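Local atomic coordinates of Mono(ADP-ribosyl)transferase SpvB (PDB entry 2GWM), a protein that probably transfers ADP-ribose from NAD+ to an arginine of host actin through this catalytic domain of a secreted Salmonella toxin, blocking filament assembly. Residues 47-50 against 51-54; 111-114 against 115-118; 137-141 against 142-146; 170-173 against 174-177. All coordinates share one frame; numbering follows the deposited sequence.

Contact 1 (47-50 against 51-54); sequences EPSD and EEFK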
ATOM      1  N   GLU A  47      16.721  19.310  13.909  1.00 30.93           N
ATOM      2  CA  GLU A  47      15.895  19.935  14.939  1.00 31.23           C
ATOM      3  C   GLU A  47      15.109  21.153  14.424  1.00 30.60           C
ATOM      4  O   GLU A  47      15.336  22.262  14.904  1.00 29.82           O
ATOM      5  CB  GLU A  47      16.784  20.338  16.115  1.00 31.72           C
ATOM      6  CG  GLU A  47      17.086  19.157  17.031  1.00 33.54           C
ATOM      7  CD  GLU A  47      18.295  19.384  17.919  1.00 36.67           C
ATOM      8  OE1 GLU A  47      18.593  20.559  18.255  1.00 39.93           O
ATOM      9  OE2 GLU A  47      18.958  18.380  18.268  1.00 41.22           O
ATOM     10  N   PRO A  48      14.168  20.948  13.469  1.00 28.93           N
ATOM     11  CA  PRO A  48      13.282  21.984  12.924  1.00 29.36           C
ATOM     12  C   PRO A  48      12.108  22.306  13.836  1.00 29.26           C
ATOM     13  O   PRO A  48      11.768  21.486  14.717  1.00 28.87           O
ATOM     14  CB  PRO A  48      12.677  21.290  11.696  1.00 28.56           C
ATOM     15  CG  PRO A  48      12.632  19.834  12.107  1.00 29.92           C
ATOM     16  CD  PRO A  48      13.921  19.642  12.829  1.00 29.82           C
ATOM     17  N   SER A  49      11.442  23.439  13.567  1.00 28.74           N
ATOM     18  CA  SER A  49      10.158  23.732  14.179  1.00 29.09           C
ATOM     19  C   SER A  49       9.077  22.786  13.665  1.00 29.52           C
ATOM     20  O   SER A  49       9.238  22.144  12.620  1.00 28.80           O
ATOM     21  CB  SER A  49       9.737  25.183  13.903  1.00 29.69           C
ATOM     22  OG  SER A  49       9.292  25.365  12.563  1.00 29.34           O
ATOM     23  N   ASP A  50       7.951  22.739  14.365  1.00 29.57           N
ATOM     24  CA  ASP A  50       6.882  21.853  13.939  1.00 30.12           C
ATOM     25  C   ASP A  50       6.334  22.244  12.553  1.00 29.61           C
ATOM     26  O   ASP A  50       6.008  21.375  11.749  1.00 29.25           O
ATOM     27  CB  ASP A  50       5.768  21.765  14.968  1.00 30.56           C
ATOM     28  CG  ASP A  50       6.200  21.080  16.248  1.00 33.34           C
ATOM     29  OD1 ASP A  50       7.331  20.534  16.319  1.00 35.62           O
ATOM     30  OD2 ASP A  50       5.393  21.111  17.206  1.00 37.34           O
ATOM     31  N   GLU A  51       6.256  23.540  12.247  1.00 28.96           N
ATOM     32  CA  GLU A  51       5.767  23.902  10.928  1.00 27.72           C
ATOM     33  C   GLU A  51       6.842  23.628   9.868  1.00 25.90           C
ATOM     34  O   GLU A  51       6.519  23.194   8.797  1.00 24.77           O
ATOM     35  CB  GLU A  51       5.189  25.339  10.882  1.00 29.35           C
ATOM     36  CG  GLU A  51       3.988  25.610   9.873  1.00 32.40           C
ATOM     37  CD  GLU A  51       2.972  24.462   9.578  1.00 37.95           C
ATOM     38  OE1 GLU A  51       2.303  23.906  10.497  1.00 41.16           O
ATOM     39  OE2 GLU A  51       2.807  24.141   8.367  1.00 42.96           O
ATOM     40  N   GLU A  52       8.121  23.851  10.174  1.00 23.92           N
ATOM     41  CA  GLU A  52       9.193  23.558   9.229  1.00 23.20           C
ATOM     42  C   GLU A  52       9.185  22.073   8.898  1.00 22.11           C
ATOM     43  O   GLU A  52       9.368  21.673   7.748  1.00 20.40           O
ATOM     44  CB  GLU A  52      10.542  23.936   9.826  1.00 23.49           C
ATOM     45  CG  GLU A  52      10.771  25.413   9.728  1.00 24.47           C
ATOM     46  CD  GLU A  52      11.895  25.912  10.595  1.00 26.55           C
ATOM     47  OE1 GLU A  52      12.427  25.157  11.462  1.00 26.27           O
ATOM     48  OE2 GLU A  52      12.244  27.093  10.379  1.00 30.54           O
ATOM     49  N   PHE A  53       9.025  21.269   9.947  1.00 21.43           N
ATOM     50  CA  PHE A  53       8.979  19.809   9.817  1.00 20.86           C
ATOM     51  C   PHE A  53       7.799  19.370   8.964  1.00 20.52           C
ATOM     52  O   PHE A  53       7.946  18.599   8.025  1.00 20.40           O
ATOM     53  CB  PHE A  53       8.863  19.157  11.190  1.00 21.26           C
ATOM     54  CG  PHE A  53       8.720  17.678  11.125  1.00 21.49           C
ATOM     55  CD1 PHE A  53       9.792  16.881  10.723  1.00 24.16           C
ATOM     56  CD2 PHE A  53       7.525  17.070  11.412  1.00 22.52           C
ATOM     57  CE1 PHE A  53       9.651  15.529  10.659  1.00 20.86           C
ATOM     58  CE2 PHE A  53       7.404  15.709  11.322  1.00 22.91           C
ATOM     59  CZ  PHE A  53       8.467  14.953  10.949  1.00 21.28           C
ATOM     60  N   LYS A  54       6.608  19.858   9.301  1.00 21.25           N
ATOM     61  CA  LYS A  54       5.415  19.503   8.552  1.00 21.71           C
ATOM     62  C   LYS A  54       5.593  19.891   7.084  1.00 20.85           C
ATOM     63  O   LYS A  54       5.296  19.122   6.210  1.00 22.01           O
ATOM     64  CB  LYS A  54       4.184  20.238   9.124  1.00 22.09           C
ATOM     65  CG  LYS A  54       2.900  19.961   8.341  1.00 24.77           C
ATOM     66  CD  LYS A  54       1.730  20.729   8.770  1.00 27.25           C
ATOM     67  CE  LYS A  54       0.540  20.373   7.867  1.00 28.45           C
ATOM     68  NZ  LYS A  54       0.491  21.257   6.655  1.00 29.46           N
TER

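Contact 2 (111-114 against 115-118); sequences STSP and DKAW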
ATOM      1  N   SER A 111       0.495  -0.364  -1.299  1.00 21.43           N
ATOM      2  CA  SER A 111       1.264  -1.311  -2.070  1.00 21.87           C
ATOM      3  C   SER A 111       0.436  -2.561  -2.399  1.00 20.73           C
ATOM      4  O   SER A 111      -0.241  -3.094  -1.526  1.00 22.55           O
ATOM      5  CB  SER A 111       2.475  -1.742  -1.262  1.00 22.65           C
ATOM      6  OG  SER A 111       3.227  -2.689  -1.953  1.00 25.16           O
ATOM      7  N   THR A 112       0.532  -2.988  -3.637  1.00 19.78           N
ATOM      8  CA  THR A 112      -0.229  -4.141  -4.153  1.00 20.75           C
ATOM      9  C   THR A 112       0.665  -4.893  -5.150  1.00 20.77           C
ATOM     10  O   THR A 112       1.706  -4.400  -5.532  1.00 21.31           O
ATOM     11  CB  THR A 112      -1.508  -3.705  -4.900  1.00 21.69           C
ATOM     12  OG1 THR A 112      -1.188  -3.091  -6.157  1.00 21.75           O
ATOM     13  CG2 THR A 112      -2.368  -2.812  -4.067  1.00 22.07           C
ATOM     14  N   SER A 113       0.254  -6.114  -5.542  1.00 22.86           N
ATOM     15  CA  SER A 113       0.950  -6.854  -6.580  1.00 23.59           C
ATOM     16  C   SER A 113       0.022  -7.183  -7.733  1.00 24.10           C
ATOM     17  O   SER A 113      -1.121  -7.577  -7.469  1.00 24.78           O
ATOM     18  CB  SER A 113       1.517  -8.127  -6.001  1.00 24.75           C
ATOM     19  OG  SER A 113       1.887  -8.979  -7.078  1.00 26.06           O
ATOM     20  N   PRO A 114       0.483  -7.075  -8.992  1.00 24.50           N
ATOM     21  CA  PRO A 114      -0.320  -7.489 -10.140  1.00 26.27           C
ATOM     22  C   PRO A 114      -0.349  -8.967 -10.284  1.00 26.62           C
ATOM     23  O   PRO A 114      -1.187  -9.450 -11.044  1.00 30.50           O
ATOM     24  CB  PRO A 114       0.415  -6.880 -11.345  1.00 26.64           C
ATOM     25  CG  PRO A 114       1.798  -6.793 -10.919  1.00 25.55           C
ATOM     26  CD  PRO A 114       1.810  -6.586  -9.405  1.00 24.69           C
ATOM     27  N   ASP A 115       0.532  -9.678  -9.555  1.00 26.25           N
ATOM     28  CA  ASP A 115       0.869 -11.087  -9.877  1.00 26.68           C
ATOM     29  C   ASP A 115       0.382 -12.012  -8.837  1.00 25.78           C
ATOM     30  O   ASP A 115      -0.053 -13.104  -9.176  1.00 26.81           O
ATOM     31  CB  ASP A 115       2.391 -11.295  -9.946  1.00 27.22           C
ATOM     32  CG  ASP A 115       3.020 -10.693 -11.179  1.00 30.40           C
ATOM     33  OD1 ASP A 115       2.298 -10.181 -12.080  1.00 34.30           O
ATOM     34  OD2 ASP A 115       4.262 -10.771 -11.243  1.00 37.08           O
ATOM     35  N   LYS A 116       0.493 -11.652  -7.571  1.00 26.49           N
ATOM     36  CA  LYS A 116       0.138 -12.574  -6.514  1.00 28.39           C
ATOM     37  C   LYS A 116      -0.115 -11.903  -5.172  1.00 27.75           C
ATOM     38  O   LYS A 116       0.330 -10.799  -4.926  1.00 28.52           O
ATOM     39  CB  LYS A 116       1.263 -13.580  -6.378  1.00 28.97           C
ATOM     40  CG  LYS A 116       2.444 -13.025  -5.630  1.00 32.52           C
ATOM     41  CD  LYS A 116       3.527 -14.074  -5.525  1.00 35.31           C
ATOM     42  CE  LYS A 116       4.758 -13.759  -6.374  1.00 38.59           C
ATOM     43  NZ  LYS A 116       5.817 -14.843  -6.194  1.00 40.13           N
ATOM     44  N   ALA A 117      -0.849 -12.571  -4.296  1.00 26.57           N
ATOM     45  CA  ALA A 117      -0.941 -12.079  -2.904  1.00 26.46           C
ATOM     46  C   ALA A 117      -0.121 -12.959  -1.987  1.00 26.21           C
ATOM     47  O   ALA A 117      -0.103 -14.184  -2.127  1.00 27.09           O
ATOM     48  CB  ALA A 117      -2.335 -12.126  -2.459  1.00 27.52           C
ATOM     49  N   TRP A 118       0.513 -12.322  -1.021  1.00 25.18           N
ATOM     50  CA  TRP A 118       1.155 -13.028   0.068  1.00 27.27           C
ATOM     51  C   TRP A 118       0.101 -13.408   1.062  1.00 24.87           C
ATOM     52  O   TRP A 118      -0.674 -12.606   1.568  1.00 25.99           O
ATOM     53  CB  TRP A 118       2.249 -12.170   0.707  1.00 30.81           C
ATOM     54  CG  TRP A 118       3.438 -12.134  -0.260  1.00 34.89           C
ATOM     55  CD1 TRP A 118       3.514 -11.449  -1.453  1.00 40.26           C
ATOM     56  CD2 TRP A 118       4.631 -12.881  -0.150  1.00 38.12           C
ATOM     57  NE1 TRP A 118       4.722 -11.698  -2.056  1.00 41.68           N
ATOM     58  CE2 TRP A 118       5.424 -12.575  -1.277  1.00 39.24           C
ATOM     59  CE3 TRP A 118       5.136 -13.750   0.809  1.00 40.45           C
ATOM     60  CZ2 TRP A 118       6.677 -13.120  -1.469  1.00 40.15           C
ATOM     61  CZ3 TRP A 118       6.384 -14.300   0.617  1.00 40.63           C
ATOM     62  CH2 TRP A 118       7.148 -13.976  -0.516  1.00 41.13           C
TER

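Contact 3 (137-141 against 142-146); sequences LGDVA and HFKGE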
ATOM      1  N   LEU A 137       6.169  -0.396 -10.366  1.00 20.53           N
ATOM      2  CA  LEU A 137       7.443   0.219  -9.995  1.00 21.28           C
ATOM      3  C   LEU A 137       8.564  -0.226 -10.899  1.00 20.90           C
ATOM      4  O   LEU A 137       9.452   0.576 -11.245  1.00 22.16           O
ATOM      5  CB  LEU A 137       7.798  -0.104  -8.570  1.00 20.53           C
ATOM      6  CG  LEU A 137       7.459   0.822  -7.419  1.00 26.68           C
ATOM      7  CD1 LEU A 137       6.736   2.134  -7.715  1.00 23.32           C
ATOM      8  CD2 LEU A 137       7.295   0.283  -6.125  1.00 22.96           C
ATOM      9  N   GLY A 138       8.537  -1.494 -11.279  1.00 22.03           N
ATOM     10  CA  GLY A 138       9.609  -2.054 -12.070  1.00 22.80           C
ATOM     11  C   GLY A 138      10.944  -1.860 -11.357  1.00 23.64           C
ATOM     12  O   GLY A 138      11.073  -2.167 -10.173  1.00 21.78           O
ATOM     13  N   ASP A 139      11.904  -1.323 -12.093  1.00 24.22           N
ATOM     14  CA  ASP A 139      13.253  -1.206 -11.584  1.00 25.27           C
ATOM     15  C   ASP A 139      13.413  -0.079 -10.562  1.00 24.15           C
ATOM     16  O   ASP A 139      14.469   0.071  -9.965  1.00 26.49           O
ATOM     17  CB  ASP A 139      14.237  -0.955 -12.708  1.00 26.32           C
ATOM     18  CG  ASP A 139      15.669  -1.172 -12.258  1.00 29.45           C
ATOM     19  OD1 ASP A 139      15.981  -2.277 -11.773  1.00 36.44           O
ATOM     20  OD2 ASP A 139      16.469  -0.237 -12.370  1.00 38.64           O
ATOM     21  N   VAL A 140      12.380   0.714 -10.364  1.00 23.65           N
ATOM     22  CA  VAL A 140      12.390   1.702  -9.290  1.00 23.20           C
ATOM     23  C   VAL A 140      12.364   1.005  -7.934  1.00 23.28           C
ATOM     24  O   VAL A 140      12.850   1.539  -6.933  1.00 24.17           O
ATOM     25  CB  VAL A 140      11.246   2.657  -9.422  1.00 24.31           C
ATOM     26  CG1 VAL A 140      11.182   3.556  -8.228  1.00 25.01           C
ATOM     27  CG2 VAL A 140      11.460   3.459 -10.670  1.00 23.67           C
ATOM     28  N   ALA A 141      11.777  -0.190  -7.869  1.00 22.64           N
ATOM     29  CA  ALA A 141      11.677  -0.891  -6.594  1.00 21.84           C
ATOM     30  C   ALA A 141      13.071  -1.225  -6.103  1.00 23.32           C
ATOM     31  O   ALA A 141      13.946  -1.619  -6.892  1.00 22.65           O
ATOM     32  CB  ALA A 141      10.884  -2.183  -6.765  1.00 21.94           C
ATOM     33  N   HIS A 142      13.269  -1.187  -4.797  1.00 23.70           N
ATOM     34  CA  HIS A 142      14.595  -1.444  -4.259  1.00 24.60           C
ATOM     35  C   HIS A 142      15.003  -2.867  -4.482  1.00 26.17           C
ATOM     36  O   HIS A 142      16.124  -3.134  -4.941  1.00 25.47           O
ATOM     37  CB  HIS A 142      14.643  -1.134  -2.773  1.00 25.33           C
ATOM     38  CG  HIS A 142      16.025  -1.208  -2.222  1.00 24.44           C
ATOM     39  ND1 HIS A 142      17.000  -0.293  -2.573  1.00 25.03           N
ATOM     40  CD2 HIS A 142      16.630  -2.133  -1.451  1.00 24.65           C
ATOM     41  CE1 HIS A 142      18.127  -0.622  -1.969  1.00 25.89           C
ATOM     42  NE2 HIS A 142      17.933  -1.739  -1.295  1.00 25.68           N
ATOM     43  N   PHE A 143      14.122  -3.789  -4.102  1.00 26.20           N
ATOM     44  CA  PHE A 143      14.347  -5.196  -4.338  1.00 29.03           C
ATOM     45  C   PHE A 143      13.605  -5.585  -5.605  1.00 30.19           C
ATOM     46  O   PHE A 143      12.441  -5.237  -5.791  1.00 32.50           O
ATOM     47  CB  PHE A 143      13.885  -6.008  -3.134  1.00 27.23           C
ATOM     48  CG  PHE A 143      14.738  -5.809  -1.903  1.00 27.41           C
ATOM     49  CD1 PHE A 143      16.030  -6.260  -1.867  1.00 30.36           C
ATOM     50  CD2 PHE A 143      14.237  -5.205  -0.759  1.00 28.31           C
ATOM     51  CE1 PHE A 143      16.832  -6.066  -0.731  1.00 31.08           C
ATOM     52  CE2 PHE A 143      15.023  -5.009   0.357  1.00 26.47           C
ATOM     53  CZ  PHE A 143      16.327  -5.475   0.376  1.00 29.68           C
ATOM     54  N   LYS A 144      14.302  -6.313  -6.469  1.00 31.84           N
ATOM     55  CA  LYS A 144      13.828  -6.584  -7.816  1.00 32.91           C
ATOM     56  C   LYS A 144      13.099  -7.919  -7.834  1.00 33.85           C
ATOM     57  O   LYS A 144      13.198  -8.715  -6.885  1.00 33.04           O
ATOM     58  CB  LYS A 144      15.010  -6.603  -8.785  1.00 33.69           C
ATOM     59  CG  LYS A 144      16.021  -5.476  -8.562  1.00 34.64           C
ATOM     60  CD  LYS A 144      15.451  -4.079  -8.789  1.00 33.44           C
ATOM     61  CE  LYS A 144      16.449  -3.024  -8.264  1.00 33.62           C
ATOM     62  NZ  LYS A 144      16.217  -1.636  -8.683  1.00 33.47           N
ATOM     63  N   GLY A 145      12.327  -8.153  -8.887  1.00 34.98           N
ATOM     64  CA  GLY A 145      11.772  -9.484  -9.114  1.00 35.69           C
ATOM     65  C   GLY A 145      10.531  -9.811  -8.299  1.00 36.33           C
ATOM     66  O   GLY A 145      10.170 -10.979  -8.138  1.00 38.34           O
ATOM     67  N   GLU A 146       9.887  -8.775  -7.781  1.00 36.85           N
ATOM     68  CA  GLU A 146       8.570  -8.919  -7.176  1.00 35.59           C
ATOM     69  C   GLU A 146       7.795  -7.721  -7.663  1.00 32.68           C
ATOM     70  O   GLU A 146       8.076  -6.579  -7.274  1.00 33.49           O
ATOM     71  CB  GLU A 146       8.614  -9.036  -5.632  1.00 37.97           C
ATOM     72  CG  GLU A 146       9.373  -7.936  -4.854  1.00 41.86           C
ATOM     73  CD  GLU A 146      10.729  -8.391  -4.240  1.00 47.23           C
ATOM     74  OE1 GLU A 146      11.620  -8.909  -4.974  1.00 53.46           O
ATOM     75  OE2 GLU A 146      10.902  -8.217  -3.011  1.00 46.62           O
TER
HETATM   76  O   HOH W   1       9.698  -4.358  -9.361  1.00 30.43           O

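Contact 4 (170-173 against 174-177); sequences FASQ and LSKL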
ATOM      1  N   PHE A 170     -15.758 -19.924  -1.370  1.00 17.75           N
ATOM      2  CA  PHE A 170     -14.417 -19.485  -0.941  1.00 18.49           C
ATOM      3  C   PHE A 170     -13.331 -20.285  -1.624  1.00 17.13           C
ATOM      4  O   PHE A 170     -12.347 -19.733  -2.110  1.00 19.46           O
ATOM      5  CB  PHE A 170     -14.312 -19.594   0.545  1.00 20.01           C
ATOM      6  CG  PHE A 170     -12.937 -19.392   1.106  1.00 19.29           C
ATOM      7  CD1 PHE A 170     -12.493 -18.096   1.365  1.00 19.24           C
ATOM      8  CD2 PHE A 170     -12.127 -20.446   1.398  1.00 18.72           C
ATOM      9  CE1 PHE A 170     -11.233 -17.941   1.973  1.00 21.26           C
ATOM     10  CE2 PHE A 170     -10.927 -20.275   1.990  1.00 20.30           C
ATOM     11  CZ  PHE A 170     -10.475 -18.997   2.199  1.00 19.01           C
ATOM     12  N   ALA A 171     -13.468 -21.625  -1.618  1.00 18.51           N
ATOM     13  CA  ALA A 171     -12.430 -22.483  -2.161  1.00 18.05           C
ATOM     14  C   ALA A 171     -12.202 -22.132  -3.647  1.00 17.99           C
ATOM     15  O   ALA A 171     -11.053 -22.120  -4.150  1.00 19.65           O
ATOM     16  CB  ALA A 171     -12.839 -23.916  -2.051  1.00 19.03           C
ATOM     17  N   SER A 172     -13.286 -21.917  -4.388  1.00 18.29           N
ATOM     18  CA  SER A 172     -13.221 -21.599  -5.803  1.00 18.07           C
ATOM     19  C   SER A 172     -12.612 -20.228  -5.984  1.00 18.49           C
ATOM     20  O   SER A 172     -11.707 -20.083  -6.804  1.00 19.17           O
ATOM     21  CB  SER A 172     -14.606 -21.605  -6.409  1.00 18.75           C
ATOM     22  OG  SER A 172     -14.578 -21.411  -7.801  1.00 18.78           O
ATOM     23  N   GLN A 173     -13.083 -19.230  -5.213  1.00 18.38           N
ATOM     24  CA  GLN A 173     -12.487 -17.891  -5.401  1.00 19.53           C
ATOM     25  C   GLN A 173     -11.029 -17.903  -5.104  1.00 18.76           C
ATOM     26  O   GLN A 173     -10.205 -17.293  -5.792  1.00 20.45           O
ATOM     27  CB  GLN A 173     -13.250 -16.879  -4.579  1.00 19.75           C
ATOM     28  CG  GLN A 173     -14.661 -16.599  -5.093  1.00 22.09           C
ATOM     29  CD  GLN A 173     -15.243 -15.307  -4.585  1.00 21.05           C
ATOM     30  OE1 GLN A 173     -14.539 -14.306  -4.427  1.00 23.41           O
ATOM     31  NE2 GLN A 173     -16.523 -15.317  -4.317  1.00 22.47           N
ATOM     32  N   LEU A 174     -10.662 -18.583  -4.036  1.00 19.93           N
ATOM     33  CA  LEU A 174      -9.261 -18.641  -3.664  1.00 19.93           C
ATOM     34  C   LEU A 174      -8.429 -19.306  -4.737  1.00 20.69           C
ATOM     35  O   LEU A 174      -7.321 -18.886  -5.050  1.00 21.70           O
ATOM     36  CB  LEU A 174      -9.104 -19.371  -2.328  1.00 20.30           C
ATOM     37  CG  LEU A 174      -7.765 -19.283  -1.666  1.00 23.14           C
ATOM     38  CD1 LEU A 174      -7.386 -17.881  -1.388  1.00 24.38           C
ATOM     39  CD2 LEU A 174      -7.736 -20.101  -0.439  1.00 22.30           C
ATOM     40  N   SER A 175      -8.968 -20.355  -5.368  1.00 19.67           N
ATOM     41  CA  SER A 175      -8.252 -21.097  -6.367  1.00 19.19           C
ATOM     42  C   SER A 175      -7.991 -20.271  -7.631  1.00 20.31           C
ATOM     43  O   SER A 175      -7.124 -20.611  -8.408  1.00 22.85           O
ATOM     44  CB  SER A 175      -9.066 -22.333  -6.756  1.00 19.06           C
ATOM     45  OG  SER A 175     -10.132 -22.035  -7.615  1.00 21.80           O
ATOM     46  N   LYS A 176      -8.767 -19.206  -7.793  1.00 21.41           N
ATOM     47  CA  LYS A 176      -8.670 -18.318  -8.968  1.00 22.32           C
ATOM     48  C   LYS A 176      -7.832 -17.093  -8.672  1.00 23.92           C
ATOM     49  O   LYS A 176      -7.670 -16.219  -9.522  1.00 25.25           O
ATOM     50  CB  LYS A 176     -10.083 -17.991  -9.502  1.00 22.98           C
ATOM     51  CG  LYS A 176     -10.811 -19.268  -9.905  1.00 23.43           C
ATOM     52  CD  LYS A 176     -12.013 -19.052 -10.730  1.00 22.68           C
ATOM     53  CE  LYS A 176     -12.674 -20.357 -11.105  1.00 23.20           C
ATOM     54  NZ  LYS A 176     -13.500 -20.126 -12.330  1.00 21.83           N
ATOM     55  N   LEU A 177      -7.269 -17.035  -7.458  1.00 23.22           N
ATOM     56  CA  LEU A 177      -6.206 -16.040  -7.116  1.00 24.99           C
ATOM     57  C   LEU A 177      -4.822 -16.700  -7.270  1.00 24.17           C
ATOM     58  O   LEU A 177      -4.654 -17.864  -7.079  1.00 27.49           O
ATOM     59  CB  LEU A 177      -6.461 -15.465  -5.711  1.00 23.96           C
ATOM     60  CG  LEU A 177      -7.828 -14.817  -5.472  1.00 26.37           C
ATOM     61  CD1 LEU A 177      -8.027 -14.374  -4.061  1.00 29.47           C
ATOM     62  CD2 LEU A 177      -8.111 -13.667  -6.397  1.00 31.22           C
TER

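Contact 1 (47-50 against 51-54)
Phe53 N donates to Ser49 O at 2.8 Å and Lys54 N to Asp50 O at 2.9 Å, two i to i+4 bonds that define the first turn of helix 50-69 as the chain comes out of its loop. Ser49 occupies the N-cap, and together with Glu52 it makes a capping box, each residue accepting from the backbone of the other. In one direction Glu52 N points at Ser49 OG, 3.1 Å away, with an N-H...O angle of 161°. The serine torsion explains this: with chi1 at 75°, OG sits between its own backbone N and carbonyl carbon and so turns back over the opening turn. In the other direction Ser49 N gives a nearly straight bond (169°) to Glu52 OE1 at 2.9 Å. That oxygen is approached on its anti side, from a donor tilted out of the carboxylate plane. Glu52 gets there with CG beside its backbone N and the rest of the chain extended, which carries the carboxylate alongside Ser49. At this N-terminal end the Glu52 carboxylate is probably also stabilised by the helix dipole. Just before the cap, Pro48 CG meets Phe53 CB at 3.9 Å, the pairing of the residue preceding the N-cap with the fourth helical residue known as a hydrophobic staple. Pro48 CB also touches Glu52 CB at 3.9 Å, which ties the staple to the box. Pro48 and the buried Phe53 both lean on helix 30-39: the proline touches Lys34, while the phenylalanine packs on Ala33 and Leu37 and its ring receives a cation-pi contact from Lys34.

Contact 2 (111-114 against 115-118)
Ser113 is the last residue of the Ser-Thr-Ser motif of arginine-specific ADP-ribosyltransferases, and its hydroxyl folds the following residues, Asp115 and Lys116, into an ST turn where the chain leaves strand 110-112. Ser113 OG accepts from Asp115 N at 2.9 Å, with an N-H...O angle of 162°. It accepts a second time from Lys116 N at 3.1 Å, and that bond is just as straight (167°). Both are possible because OG lies opposite the serine's own backbone N (chi1 165°) and reaches forward into the bend. Ser113 CB also comes within 3.1 Å of Lys116 O. The ring of Pro114 crosses the Asp115 carboxylate at a slant, with CG 3.6 Å from OD1. The turn follows directly on a predicted active-site residue: Ser111 OG is hydrogen-bonded to Glu148, and Ser111 O to Arg81, both also predicted to be catalytic. Thr112 bonds to Met149 on the neighbouring strand through both its backbone and its OG1, so the motif is paired in the sheet at Thr112 and turns at Ser113. Chemically, one hydroxyl oxygen satisfies two successive amide N-H groups. Pro114, between them and the serine, has no N-H to offer, and the double grip on OG should keep both the serine rotamer and the course of the bend well defined.

Contact 3 (137-141 against 142-146)
Lys144 NZ binds Asp139 O at 2.8 Å and Ala141 O at 2.9 Å, drawing together the loop between strands 135-136 and 149-151. In position and sequence this loop corresponds to the ADP-ribosylating toxin turn-turn (ARTT) loop, which leads into the Glu-X-Glu pair Glu146 and Glu148, the latter a predicted active-site residue. NZ meets Ala141 O almost head-on, with a C=O...N angle of 161°, whereas it comes to Asp139 O from a tilted direction. A third, weak bond of 3.2 Å to Asp139 OD1 completes a salt bridge. The ammonium group can serve all three oxygens because the lysine chain turns about its CB-CG bond (chi2 -63°) and then runs extended toward the 3-10 turn. Asp139 O is shared with Arg9 of helix 3-24. A water lies 2.7 Å from Gly138 O, where it can donate, and a longer, weak contact to Glu146 O is possible. Further out, Val140 packs on Leu8 and Leu71, and Ala141 CB lies 3.6 Å from Phe143 O. The rings of His142 and Phe143, both exposed, also meet: His142 CD2 stands 3.7 Å above the plane of the Phe143 ring, over its centre.

Contact 4 (170-173 against 174-177)
Leu174 and Phe170 are one turn apart near the C-terminal end of helix 168-175, where i to i+4 bonding gives way to i to i+3. Leu174 N donates to Phe170 O at 2.8 Å, a regular helical bond. Their side chains lie side by side and point the same way, as expected one turn apart with CG of both anti to the backbone N. Leu174 CD2 touches Phe170 CZ at 4.0 Å, and the pair leans together on Ile193 of strand 192-198 and on Ile190. Ser175 follows, its N reaching Ala171 O at 3.0 Å with the N-H...O angle down to 144°. Its hydroxyl adds a bond of its own: with OG placed between the backbone N and carbonyl carbon (chi1 77°), it folds back and donates to Ser172 O at 2.6 Å. Lys176 N is then divided between two carbonyls. The i to i+4 bond to Ser172 O is weak, and the shorter-range partner is Gln173 O at 3.1 Å, where the donor stands 67° out of the carbonyl plane and so does not use a lone pair. Ser172 O thus takes the Ser175 hydroxyl in addition to that weak amide, with Lys176 CG lying 3.3 Å from it. The amide end of Gln173 turns to Asp169, one turn earlier, through NE2. Leu177 N bonds to Leu174 O at 3.0 Å, another i to i+3 link. This side chain is directed to Ile123 and Asn125 of strand 122-127, and on the way its CG passes 3.4 Å from Gln173 O.

None of the four contacts belongs to the deep core: contacts 1, 2 and 4 are surface features, and contact 3 is partly buried. Contacts 1 and 4 treat opposite helix ends, of helices 50-69 and 168-175, and their centres lie 49 Å apart. Side chains accept from backbone amides at the former, while a serine hydroxyl donates to a carbonyl at the latter. Contacts 2 and 3 are turns next to strands 110-112 and 135-136, which flank strand 149-151 in the small sheet; their centres are 13 Å apart, and each brings a side chain (Pro114, Ala141) within about 6 Å of that of Glu148. One uses a neutral hydroxyl as acceptor, the other a lysine ammonium as donor.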